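Side-chain contacts in putative acyl-[acyl-carrier-protein]--UDP-N-acetylglucosamine O-acyltransferase (Bacteroides fragilis, PDB 4R36), which probably transfers an acyl chain from acyl carrier protein to UDP-N-acetylglucosamine, the first step of lipid A synthesis: residues E226-A231 / S256-Y261; R233-S238 / T247-E252. All blocks are in the same frame, centred on the assembly; numbering follows the deposited sequence.

Contact 1 of 2, residues E226-A231 / S256-Y261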
ATOM      1  N   GLU A 226     -21.235 -27.558   9.670  1.00 25.95           N
ATOM      2  CA  GLU A 226     -20.654 -28.465  10.628  1.00 28.41           C
ATOM      3  C   GLU A 226     -19.769 -29.525   9.925  1.00 25.41           C
ATOM      4  O   GLU A 226     -18.702 -29.878  10.458  1.00 21.30           O
ATOM      5  CB  GLU A 226     -21.735 -29.147  11.441  1.00 32.66           C
ATOM      6  CG  GLU A 226     -21.182 -30.060  12.536  1.00 39.98           C
ATOM      7  CD  GLU A 226     -20.333 -29.308  13.604  1.00 49.93           C
ATOM      8  OE1 GLU A 226     -20.461 -28.062  13.732  1.00 51.99           O
ATOM      9  OE2 GLU A 226     -19.491 -29.952  14.278  1.00 56.39           O
ATOM     10  N   ASN A 227     -20.178 -30.008   8.750  1.00 21.99           N
ATOM     11  CA  ASN A 227     -19.365 -30.964   8.027  1.00 22.83           C
ATOM     12  C   ASN A 227     -18.023 -30.367   7.583  1.00 20.76           C
ATOM     13  O   ASN A 227     -16.996 -31.040   7.639  1.00 19.31           O
ATOM     14  CB  ASN A 227     -20.151 -31.563   6.831  1.00 23.67           C
ATOM     15  CG  ASN A 227     -21.390 -32.414   7.283  1.00 25.07           C
ATOM     16  OD1 ASN A 227     -21.481 -32.840   8.438  1.00 23.97           O
ATOM     17  ND2 ASN A 227     -22.323 -32.633   6.376  1.00 24.48           N
ATOM     18  N   ILE A 228     -18.084 -29.129   7.117  1.00 20.09           N
ATOM     19  CA  ILE A 228     -16.891 -28.430   6.684  1.00 19.08           C
ATOM     20  C   ILE A 228     -15.976 -28.301   7.906  1.00 19.77           C
ATOM     21  O   ILE A 228     -14.749 -28.534   7.838  1.00 14.94           O
ATOM     22  CB  ILE A 228     -17.251 -27.059   6.074  1.00 19.39           C
ATOM     23  CG1 ILE A 228     -17.946 -27.265   4.730  1.00 20.20           C
ATOM     24  CG2 ILE A 228     -16.015 -26.141   5.929  1.00 18.23           C
ATOM     25  CD1 ILE A 228     -18.631 -26.037   4.187  1.00 22.96           C
ATOM     26  N   HIS A 229     -16.585 -27.956   9.038  1.00 21.68           N
ATOM     27  CA  HIS A 229     -15.792 -27.775  10.244  1.00 24.81           C
ATOM     28  C   HIS A 229     -15.109 -29.060  10.648  1.00 21.01           C
ATOM     29  O   HIS A 229     -13.904 -29.100  10.942  1.00 18.24           O
ATOM     30  CB  HIS A 229     -16.700 -27.223  11.394  1.00 31.91           C
ATOM     31  CG  HIS A 229     -15.921 -26.482  12.413  1.00 44.97           C
ATOM     32  ND1 HIS A 229     -16.382 -25.349  13.039  1.00 58.56           N
ATOM     33  CD2 HIS A 229     -14.634 -26.638  12.810  1.00 52.98           C
ATOM     34  CE1 HIS A 229     -15.448 -24.901  13.860  1.00 61.42           C
ATOM     35  NE2 HIS A 229     -14.377 -25.666  13.737  1.00 55.50           N
ATOM     36  N   ASN A 230     -15.860 -30.153  10.607  1.00 18.78           N
ATOM     37  CA  ASN A 230     -15.309 -31.463  10.877  1.00 21.04           C
ATOM     38  C   ASN A 230     -14.239 -31.914   9.917  1.00 20.40           C
ATOM     39  O   ASN A 230     -13.231 -32.473  10.360  1.00 18.00           O
ATOM     40  CB  ASN A 230     -16.419 -32.500  11.003  1.00 24.16           C
ATOM     41  CG  ASN A 230     -17.186 -32.334  12.320  1.00 29.56           C
ATOM     42  OD1 ASN A 230     -16.637 -31.806  13.296  1.00 32.68           O
ATOM     43  ND2 ASN A 230     -18.459 -32.693  12.330  1.00 34.93           N
ATOM     44  N   ALA A 231     -14.390 -31.614   8.623  1.00 17.58           N
ATOM     45  CA  ALA A 231     -13.298 -31.940   7.708  1.00 17.09           C
ATOM     46  C   ALA A 231     -11.990 -31.209   8.109  1.00 16.37           C
ATOM     47  O   ALA A 231     -10.912 -31.805   8.125  1.00 17.14           O
ATOM     48  CB  ALA A 231     -13.685 -31.601   6.280  1.00 18.32           C
ATOM     49  N   SER A 256     -20.524 -34.281   0.204  1.00 24.65           N
ATOM     50  CA  SER A 256     -21.260 -33.226  -0.444  1.00 23.50           C
ATOM     51  C   SER A 256     -20.253 -32.520  -1.357  1.00 24.55           C
ATOM     52  O   SER A 256     -19.062 -32.700  -1.211  1.00 21.73           O
ATOM     53  CB  SER A 256     -21.912 -32.261   0.526  1.00 23.66           C
ATOM     54  OG  SER A 256     -20.970 -31.420   1.246  1.00 23.38           O
ATOM     55  N   PRO A 257     -20.752 -31.700  -2.293  1.00 20.58           N
ATOM     56  CA  PRO A 257     -19.849 -31.015  -3.205  1.00 20.63           C
ATOM     57  C   PRO A 257     -18.829 -30.142  -2.451  1.00 17.24           C
ATOM     58  O   PRO A 257     -17.676 -30.115  -2.879  1.00 16.97           O
ATOM     59  CB  PRO A 257     -20.794 -30.173  -4.086  1.00 21.98           C
ATOM     60  CG  PRO A 257     -22.115 -30.967  -4.058  1.00 22.43           C
ATOM     61  CD  PRO A 257     -22.193 -31.568  -2.689  1.00 21.82           C
ATOM     62  N   GLU A 258     -19.225 -29.608  -1.303  1.00 18.06           N
ATOM     63  CA  GLU A 258     -18.334 -28.769  -0.485  1.00 18.02           C
ATOM     64  C   GLU A 258     -17.162 -29.598   0.025  1.00 18.41           C
ATOM     65  O   GLU A 258     -16.012 -29.141  -0.032  1.00 17.04           O
ATOM     66  CB  GLU A 258     -19.064 -28.141   0.694  1.00 19.31           C
ATOM     67  CG  GLU A 258     -20.205 -27.201   0.349  1.00 19.45           C
ATOM     68  CD  GLU A 258     -21.528 -27.858  -0.057  1.00 22.40           C
ATOM     69  OE1 GLU A 258     -21.744 -29.076   0.044  1.00 19.74           O
ATOM     70  OE2 GLU A 258     -22.377 -27.135  -0.609  1.00 22.38           O
ATOM     71  N   ILE A 259     -17.462 -30.799   0.507  1.00 17.00           N
ATOM     72  CA  ILE A 259     -16.425 -31.672   1.048  1.00 18.03           C
ATOM     73  C   ILE A 259     -15.525 -32.200  -0.049  1.00 15.96           C
ATOM     74  O   ILE A 259     -14.296 -32.327   0.117  1.00 16.78           O
ATOM     75  CB  ILE A 259     -17.026 -32.799   1.910  1.00 19.12           C
ATOM     76  CG1 ILE A 259     -18.004 -32.257   2.936  1.00 20.08           C
ATOM     77  CG2 ILE A 259     -15.953 -33.612   2.576  1.00 20.68           C
ATOM     78  CD1 ILE A 259     -17.543 -31.109   3.847  1.00 20.17           C
ATOM     79  N   GLU A 260     -16.084 -32.459  -1.221  1.00 16.96           N
ATOM     80  CA  GLU A 260     -15.271 -32.909  -2.306  1.00 16.12           C
ATOM     81  C   GLU A 260     -14.359 -31.810  -2.808  1.00 16.79           C
ATOM     82  O   GLU A 260     -13.244 -32.061  -3.252  1.00 16.49           O
ATOM     83  CB  GLU A 260     -16.170 -33.434  -3.463  1.00 18.99           C
ATOM     84  CG  GLU A 260     -16.929 -34.688  -3.043  1.00 19.90           C
ATOM     85  CD  GLU A 260     -17.989 -35.093  -4.110  1.00 26.48           C
ATOM     86  OE1 GLU A 260     -17.732 -34.929  -5.322  1.00 27.15           O
ATOM     87  OE2 GLU A 260     -19.071 -35.559  -3.751  1.00 36.83           O
ATOM     88  N   TYR A 261     -14.832 -30.586  -2.727  1.00 14.57           N
ATOM     89  CA  TYR A 261     -14.017 -29.469  -3.133  1.00 16.02           C
ATOM     90  C   TYR A 261     -12.840 -29.304  -2.166  1.00 16.34           C
ATOM     91  O   TYR A 261     -11.704 -29.121  -2.597  1.00 15.96           O
ATOM     92  CB  TYR A 261     -14.878 -28.232  -3.161  1.00 17.18           C
ATOM     93  CG  TYR A 261     -14.230 -26.906  -3.473  1.00 17.51           C
ATOM     94  CD1 TYR A 261     -13.105 -26.795  -4.352  1.00 19.96           C
ATOM     95  CD2 TYR A 261     -14.838 -25.759  -3.036  1.00 19.06           C
ATOM     96  CE1 TYR A 261     -12.607 -25.539  -4.706  1.00 18.31           C
ATOM     97  CE2 TYR A 261     -14.373 -24.501  -3.410  1.00 18.34           C
ATOM     98  CZ  TYR A 261     -13.268 -24.405  -4.247  1.00 19.07           C
ATOM     99  OH  TYR A 261     -12.836 -23.128  -4.493  1.00 20.22           O
TER
HETATM  100  O   HOH W   1     -21.595 -32.602   3.606  1.00 21.56           O

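Contact 2 of 2, residues R233-S238 / T247-E252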
ATOM      1  N   ARG A 233     -11.139 -29.997  11.118  1.00 18.40           N
ATOM      2  CA  ARG A 233     -10.614 -30.646  12.359  1.00 20.25           C
ATOM      3  C   ARG A 233      -9.798 -31.843  12.055  1.00 18.17           C
ATOM      4  O   ARG A 233      -8.764 -32.040  12.623  1.00 20.67           O
ATOM      5  CB  ARG A 233     -11.713 -31.035  13.370  1.00 23.37           C
ATOM      6  CG  ARG A 233     -12.405 -29.884  13.982  1.00 29.96           C
ATOM      7  CD  ARG A 233     -13.553 -30.258  14.959  1.00 33.38           C
ATOM      8  NE  ARG A 233     -14.266 -29.008  15.238  1.00 39.30           N
ATOM      9  CZ  ARG A 233     -15.546 -28.719  14.987  1.00 48.00           C
ATOM     10  NH1 ARG A 233     -16.382 -29.614  14.469  1.00 56.01           N
ATOM     11  NH2 ARG A 233     -16.007 -27.500  15.292  1.00 55.28           N
ATOM     12  N   ILE A 234     -10.245 -32.679  11.118  1.00 19.28           N
ATOM     13  CA  ILE A 234      -9.471 -33.792  10.687  1.00 18.53           C
ATOM     14  C   ILE A 234      -8.190 -33.334  10.012  1.00 18.98           C
ATOM     15  O   ILE A 234      -7.153 -33.898  10.241  1.00 20.55           O
ATOM     16  CB  ILE A 234     -10.265 -34.719   9.736  1.00 18.97           C
ATOM     17  CG1 ILE A 234     -11.353 -35.446  10.528  1.00 22.29           C
ATOM     18  CG2 ILE A 234      -9.341 -35.736   9.052  1.00 22.38           C
ATOM     19  CD1 ILE A 234     -12.462 -36.013   9.650  1.00 21.20           C
ATOM     20  N   ILE A 235      -8.281 -32.349   9.127  1.00 16.32           N
ATOM     21  CA  ILE A 235      -7.127 -31.949   8.354  1.00 17.02           C
ATOM     22  C   ILE A 235      -6.052 -31.255   9.201  1.00 16.80           C
ATOM     23  O   ILE A 235      -4.883 -31.530   9.062  1.00 17.68           O
ATOM     24  CB  ILE A 235      -7.572 -31.064   7.129  1.00 17.83           C
ATOM     25  CG1 ILE A 235      -8.272 -31.941   6.111  1.00 16.43           C
ATOM     26  CG2 ILE A 235      -6.371 -30.390   6.453  1.00 18.28           C
ATOM     27  CD1 ILE A 235      -9.203 -31.204   5.194  1.00 17.78           C
ATOM     28  N   TYR A 236      -6.460 -30.355  10.065  1.00 16.66           N
ATOM     29  CA  TYR A 236      -5.516 -29.514  10.755  1.00 19.14           C
ATOM     30  C   TYR A 236      -5.298 -29.941  12.201  1.00 23.39           C
ATOM     31  O   TYR A 236      -4.258 -29.614  12.729  1.00 24.06           O
ATOM     32  CB  TYR A 236      -5.979 -28.058  10.772  1.00 18.80           C
ATOM     33  CG  TYR A 236      -5.656 -27.334   9.502  1.00 18.91           C
ATOM     34  CD1 TYR A 236      -4.327 -26.956   9.178  1.00 20.25           C
ATOM     35  CD2 TYR A 236      -6.632 -26.984   8.637  1.00 20.09           C
ATOM     36  CE1 TYR A 236      -4.035 -26.297   7.993  1.00 18.62           C
ATOM     37  CE2 TYR A 236      -6.344 -26.314   7.428  1.00 21.21           C
ATOM     38  CZ  TYR A 236      -5.051 -25.955   7.125  1.00 20.56           C
ATOM     39  OH  TYR A 236      -4.791 -25.267   5.915  1.00 18.75           O
ATOM     40  N   GLN A 237      -6.244 -30.611  12.847  1.00 21.18           N
ATOM     41  CA  GLN A 237      -6.184 -30.773  14.320  1.00 21.34           C
ATOM     42  C   GLN A 237      -6.163 -32.236  14.765  1.00 25.46           C
ATOM     43  O   GLN A 237      -6.360 -32.506  15.898  1.00 29.51           O
ATOM     44  CB  GLN A 237      -7.370 -30.061  14.959  1.00 21.63           C
ATOM     45  CG  GLN A 237      -7.310 -28.586  14.602  1.00 24.08           C
ATOM     46  CD  GLN A 237      -8.419 -27.748  15.139  1.00 30.06           C
ATOM     47  OE1 GLN A 237      -9.572 -27.980  14.886  1.00 32.85           O
ATOM     48  NE2 GLN A 237      -8.057 -26.714  15.853  1.00 38.06           N
ATOM     49  N   SER A 238      -5.828 -33.175  13.914  1.00 24.26           N
ATOM     50  CA  SER A 238      -5.889 -34.566  14.302  1.00 24.81           C
ATOM     51  C   SER A 238      -4.543 -35.237  14.233  1.00 27.06           C
ATOM     52  O   SER A 238      -4.456 -36.419  14.463  1.00 26.96           O
ATOM     53  CB  SER A 238      -6.827 -35.281  13.405  1.00 24.67           C
ATOM     54  OG  SER A 238      -8.098 -34.632  13.614  1.00 32.09           O
ATOM     55  N   THR A 247      -8.021 -39.188   3.371  1.00 20.86           N
ATOM     56  CA  THR A 247      -8.670 -40.506   3.480  1.00 21.61           C
ATOM     57  C   THR A 247      -9.731 -40.509   4.532  1.00 19.80           C
ATOM     58  O   THR A 247     -10.847 -40.960   4.265  1.00 21.65           O
ATOM     59  CB  THR A 247      -7.631 -41.604   3.759  1.00 23.29           C
ATOM     60  OG1 THR A 247      -6.773 -41.677   2.638  1.00 25.18           O
ATOM     61  CG2 THR A 247      -8.286 -42.990   4.035  1.00 24.46           C
ATOM     62  N   LYS A 248      -9.437 -40.023   5.737  1.00 17.54           N
ATOM     63  CA  LYS A 248     -10.390 -40.029   6.787  1.00 19.96           C
ATOM     64  C   LYS A 248     -11.596 -39.100   6.537  1.00 19.71           C
ATOM     65  O   LYS A 248     -12.783 -39.441   6.841  1.00 20.08           O
ATOM     66  CB  LYS A 248      -9.731 -39.647   8.087  1.00 22.93           C
ATOM     67  CG  LYS A 248     -10.621 -39.809   9.332  1.00 24.10           C
ATOM     68  CD  LYS A 248      -9.827 -39.576  10.590  1.00 28.90           C
ATOM     69  CE  LYS A 248     -10.558 -40.180  11.775  1.00 38.22           C
ATOM     70  NZ  LYS A 248     -10.300 -39.383  12.980  1.00 40.37           N
ATOM     71  N   VAL A 249     -11.330 -37.919   5.965  1.00 18.64           N
ATOM     72  CA  VAL A 249     -12.417 -37.037   5.558  1.00 18.11           C
ATOM     73  C   VAL A 249     -13.362 -37.762   4.593  1.00 20.09           C
ATOM     74  O   VAL A 249     -14.594 -37.685   4.749  1.00 18.76           O
ATOM     75  CB  VAL A 249     -11.893 -35.745   4.859  1.00 19.30           C
ATOM     76  CG1 VAL A 249     -13.076 -35.003   4.226  1.00 19.30           C
ATOM     77  CG2 VAL A 249     -11.165 -34.839   5.842  1.00 18.56           C
ATOM     78  N   GLU A 250     -12.799 -38.411   3.593  1.00 18.26           N
ATOM     79  CA  GLU A 250     -13.609 -39.156   2.636  1.00 22.39           C
ATOM     80  C   GLU A 250     -14.415 -40.288   3.294  1.00 23.03           C
ATOM     81  O   GLU A 250     -15.513 -40.568   2.875  1.00 20.01           O
ATOM     82  CB  GLU A 250     -12.773 -39.710   1.499  1.00 21.01           C
ATOM     83  CG  GLU A 250     -12.312 -38.604   0.566  1.00 22.38           C
ATOM     84  CD  GLU A 250     -11.417 -39.009  -0.585  1.00 22.73           C
ATOM     85  OE1 GLU A 250     -10.495 -39.817  -0.451  1.00 24.38           O
ATOM     86  OE2 GLU A 250     -11.596 -38.444  -1.712  1.00 20.37           O
ATOM     87  N   ALA A 251     -13.871 -40.897   4.321  1.00 22.36           N
ATOM     88  CA  ALA A 251     -14.525 -42.020   5.020  1.00 24.71           C
ATOM     89  C   ALA A 251     -15.531 -41.589   6.037  1.00 25.98           C
ATOM     90  O   ALA A 251     -16.487 -42.272   6.243  1.00 25.81           O
ATOM     91  CB  ALA A 251     -13.491 -42.909   5.711  1.00 26.61           C
ATOM     92  N   GLU A 252     -15.355 -40.444   6.675  1.00 23.74           N
ATOM     93  CA  GLU A 252     -16.089 -40.122   7.878  1.00 24.86           C
ATOM     94  C   GLU A 252     -16.951 -38.892   7.814  1.00 26.07           C
ATOM     95  O   GLU A 252     -17.799 -38.770   8.656  1.00 29.64           O
ATOM     96  CB  GLU A 252     -15.138 -39.944   9.072  1.00 28.01           C
ATOM     97  CG  GLU A 252     -14.285 -41.163   9.271  1.00 26.15           C
ATOM     98  CD  GLU A 252     -13.699 -41.279  10.669  1.00 27.82           C
ATOM     99  OE1 GLU A 252     -13.996 -40.465  11.557  1.00 32.96           O
ATOM    100  OE2 GLU A 252     -12.910 -42.191  10.837  1.00 26.16           O
TER
HETATM  101  O   HOH W   2      -9.706 -36.878  13.412  1.00 36.69           O

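Contact 1 of 2, residues E226-A231 / S256-Y261
I259 reaches across to the backbone of N227 and I228 in the helical domain that follows the left-handed beta-helix of this LpxA-type acyltransferase. Helices 222-237 and 257-267 run nearly parallel here, at 22° with their local axes 9.9 Å apart. From CB the I259 side chain divides: CG2 turns to helix 242-252, while CG1, beside the backbone N and anti to the carbonyl carbon (chi1 -50°), carries CD1 toward 226-231. Its CD1 methyl makes the close contacts to that segment. I259 CD1 lies 3.8 Å from N227 O, an oxygen already engaged by A231 N within its helix, and 4.0 Å from N227 CB. I259 CD1 is also 4.0 Å from I228 CG1, and the tip of that side chain, I228 CD1, passes E258 CB at 4.1 Å. Beyond CB, E258 bends at chi2 (78°), which takes its carboxylate away from the neighbouring helix and back to S256, the N-cap residue of 257-267. Y197 covers both I228 and E258. Polar groups meet along one margin, where N227 ND2 donates to a water that donates to S256 OG. S256 OG in turn donates a hydrogen bond to the anti lone pair of E258 OE1, 2.7 Å away.

Contact 2 of 2, residues R233-S238 / T247-E252
S238 OG stands between two partners, donating to R233 O at 2.9 Å and accepting from a water that links it to K248 NZ. Through that water it links the last turn of helix 222-237 to helix 242-252, the two antiparallel arms of a helical hairpin in the C-terminal domain (158° between local axes). R233 O takes two donors from opposite faces of its carbonyl plane, Q237 N and S238 OG, the hydroxyl lying 37° out of that plane. K248 spans the gap with CG anti to its backbone N (chi1 -172°) and an extended chain that bends at the last torsion, placing K248 NZ 2.6 Å from the water. Beneath this polar margin the hairpin is apolar. The CG2 branch of I234 sits between neighbours, 4.0 Å from K248 CB and 3.8 Å from V249 CG2. Both isoleucines converge on that one valine methyl, which lies beside the backbone N of V249, facing helix 222-237. A245 and V253 also pack on I234, whereas I235 extends the apolar layer to I262 and I266 of helix 257-267. I235 approaches with its CG1 arm, CG1 coming to 4.1 Å from V249 CG2.

Overall arrangement
The two contacts lie about 10 Å apart, centre to centre, and share helix 222-237. Its earlier turns serve contact 1 and its last turns contact 2. Along the chain, 247-252 returns against 233-238 before 256-261 comes back to 226-231, so three successive helices form one bundle beyond the C-terminal end of the left-handed beta-helix. V249 and I259 join the two interfaces, with V249 CG1 3.6 Å from I259 CG2. A salt bridge between E226 OE2 and R233 NH1 spans them along helix 222-237. In contact 1 the I228 side chain is about 8 Å from that of N211, which binds UDP-N-acetylglucosamine in another structure of this protein; contact 2 lies away from known sites.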